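Local atomic coordinates of cellulosomal family-48 processive glycoside hydrolase (Bacteroides cellulosolvens, PDB entry 2Y3N), a protein that probably cleaves cellulose as a processive cellobiosidase, this chain being its calcium-binding dockerin domain, which docks onto a type II cohesin of the cellulosomal scaffoldin. Residues 13-17 and 59-64. Residues are numbered along the deposited sequence; the frame is centred on the assembly and turned at random.
Sequences GVINM and YFGKTK. With CA (calcium ion), chain G.
Residues 13-17 and 59-64 run antiparallel, joined by a single bridge that pairs Val14 with Thr63 as a non-hydrogen-bonded pair (CA-CA 4.5 Å). Flanking hydrogen bonds fix the register: Lys64 N to Gly13 O and Ile15 N to Lys62 O, both 3.0 Å, then Gly61 N to Ile15 O, 2.9 Å. The donor of this last bond, Gly61, is the third residue of a type II turn, Tyr59 to Lys62, closed by Lys62 N to Tyr59 O (3.0 Å), with Gly61 at phi/psi 100/-15. Ile15, the most covered residue (phi/psi -110/112, chi1 and chi2 both m), points its CB toward the turn: CB lies 3.5 Å from Tyr59 O and CG2 3.5 Å from Phe60 CA. Phe60 (chi1 t) brings CE1 to 3.9 Å from Met17 N. Gly13 takes positive phi (88/-6); a CB there would crowd Lys64 CE. Val14 O binds calcium at 2.4 Å, so the bridge sits on the EF-hand-like loop of the dockerin, whose calcium is also bound by Asp8, Asn10, Asp12, Asp19 and a water 2.5 Å from it, which donates to Asn16 OD1 (2.7 Å). Asn16 ND2 bonds Ser139 O of the scaffoldin chain. The contact thus ties the calcium loop leading into helix 17-26, N-capped by Asn16, to the tail leaving helix 50-59.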
loop_
_atom_site.group_PDB
_atom_site.type_symbol
_atom_site.label_atom_id
_atom_site.label_comp_id
_atom_site.label_asym_id
_atom_site.label_seq_id
_atom_site.Cartn_x
_atom_site.Cartn_y
_atom_site.Cartn_z
ATOM N N GLY D 13 6.983 -17.838 3.336
ATOM C CA GLY D 13 5.607 -18.264 3.639
ATOM C C GLY D 13 4.458 -17.319 3.266
ATOM O O GLY D 13 3.281 -17.696 3.375
ATOM N N VAL D 14 4.786 -16.097 2.804
ATOM C CA VAL D 14 3.752 -15.090 2.470
ATOM C C VAL D 14 4.098 -14.455 1.116
ATOM O O VAL D 14 5.245 -14.478 0.674
ATOM C CB VAL D 14 3.575 -13.968 3.557
ATOM C CG1 VAL D 14 3.255 -14.547 4.962
ATOM C CG2 VAL D 14 4.795 -13.034 3.580
ATOM N N ILE D 15 3.087 -13.979 0.430
ATOM C CA ILE D 15 3.294 -13.346 -0.846
ATOM C C ILE D 15 3.013 -11.881 -0.605
ATOM O O ILE D 15 1.873 -11.507 -0.421
ATOM C CB ILE D 15 2.294 -13.837 -1.908
ATOM C CG1 ILE D 15 2.283 -15.380 -2.033
ATOM C CG2 ILE D 15 2.517 -13.125 -3.310
ATOM C CD1 ILE D 15 3.587 -15.943 -2.147
ATOM N N ASN D 16 4.053 -11.058 -0.680
ATOM C CA ASN D 16 3.904 -9.621 -0.580
ATOM C C ASN D 16 4.866 -8.843 -1.530
ATOM O O ASN D 16 5.376 -9.375 -2.549
ATOM C CB ASN D 16 4.064 -9.172 0.890
ATOM C CG ASN D 16 5.431 -9.602 1.511
ATOM O OD1 ASN D 16 6.440 -9.699 0.811
ATOM N ND2 ASN D 16 5.448 -9.833 2.834
ATOM N N MET D 17 5.090 -7.585 -1.210
ATOM C CA MET D 17 5.803 -6.663 -2.133
ATOM C C MET D 17 7.297 -6.992 -2.189
ATOM O O MET D 17 7.986 -6.708 -3.201
ATOM C CB MET D 17 5.554 -5.193 -1.709
ATOM C CG MET D 17 6.159 -4.161 -2.667
ATOM S SD MET D 17 5.525 -4.265 -4.340
ATOM C CE MET D 17 3.975 -3.376 -4.148
ATOM N N TYR D 59 -1.585 -14.111 -6.839
ATOM C CA TYR D 59 -1.187 -14.728 -5.577
ATOM C C TYR D 59 -0.910 -13.717 -4.466
ATOM O O TYR D 59 -0.867 -14.094 -3.294
ATOM C CB TYR D 59 0.023 -15.581 -5.835
ATOM C CG TYR D 59 -0.243 -16.581 -6.923
ATOM C CD1 TYR D 59 -1.173 -17.606 -6.740
ATOM C CD2 TYR D 59 0.442 -16.519 -8.128
ATOM C CE1 TYR D 59 -1.409 -18.543 -7.723
ATOM C CE2 TYR D 59 0.215 -17.448 -9.125
ATOM C CZ TYR D 59 -0.712 -18.461 -8.922
ATOM O OH TYR D 59 -0.925 -19.386 -9.923
ATOM N N PHE D 60 -0.726 -12.451 -4.834
ATOM C CA PHE D 60 -0.503 -11.384 -3.850
ATOM C C PHE D 60 -1.408 -11.497 -2.595
ATOM O O PHE D 60 -2.619 -11.467 -2.708
ATOM C CB PHE D 60 -0.705 -10.012 -4.512
ATOM C CG PHE D 60 -0.287 -8.856 -3.641
ATOM C CD1 PHE D 60 1.062 -8.542 -3.487
ATOM C CD2 PHE D 60 -1.250 -8.070 -2.986
ATOM C CE1 PHE D 60 1.464 -7.455 -2.708
ATOM C CE2 PHE D 60 -0.853 -6.981 -2.186
ATOM C CZ PHE D 60 0.507 -6.676 -2.053
ATOM N N GLY D 61 -0.808 -11.623 -1.407
ATOM C CA GLY D 61 -1.594 -11.697 -0.164
ATOM C C GLY D 61 -1.811 -13.100 0.421
ATOM O O GLY D 61 -2.213 -13.208 1.582
ATOM N N LYS D 62 -1.559 -14.159 -0.370
ATOM C CA LYS D 62 -1.645 -15.567 0.077
ATOM C C LYS D 62 -0.636 -15.865 1.183
ATOM O O LYS D 62 0.459 -15.323 1.166
ATOM C CB LYS D 62 -1.407 -16.538 -1.091
ATOM C CG LYS D 62 -2.581 -16.682 -2.034
ATOM C CD LYS D 62 -2.411 -17.860 -2.965
ATOM C CE LYS D 62 -2.366 -19.183 -2.186
ATOM N NZ LYS D 62 -1.661 -20.261 -2.927
ATOM N N THR D 63 -1.026 -16.687 2.167
ATOM C CA THR D 63 -0.113 -17.167 3.224
ATOM C C THR D 63 -0.282 -18.696 3.392
ATOM O O THR D 63 -1.377 -19.222 3.182
ATOM C CB THR D 63 -0.323 -16.451 4.593
ATOM O OG1 THR D 63 -1.514 -16.931 5.203
ATOM C CG2 THR D 63 -0.409 -14.903 4.482
ATOM N N LYS D 64 0.791 -19.392 3.769
ATOM C CA LYS D 64 0.759 -20.845 3.949
ATOM C C LYS D 64 -0.041 -21.257 5.182
ATOM O O LYS D 64 -0.316 -20.418 6.049
ATOM C CB LYS D 64 2.185 -21.408 4.015
ATOM C CG LYS D 64 2.922 -21.001 5.299
ATOM C CD LYS D 64 4.323 -21.624 5.382
ATOM C CE LYS D 64 5.046 -21.107 6.623
ATOM N NZ LYS D 64 4.517 -21.724 7.876
HETATM CA CA CA G . 7.588 -14.079 0.274
HETATM O O HOH W 1 8.025 -11.887 1.293
#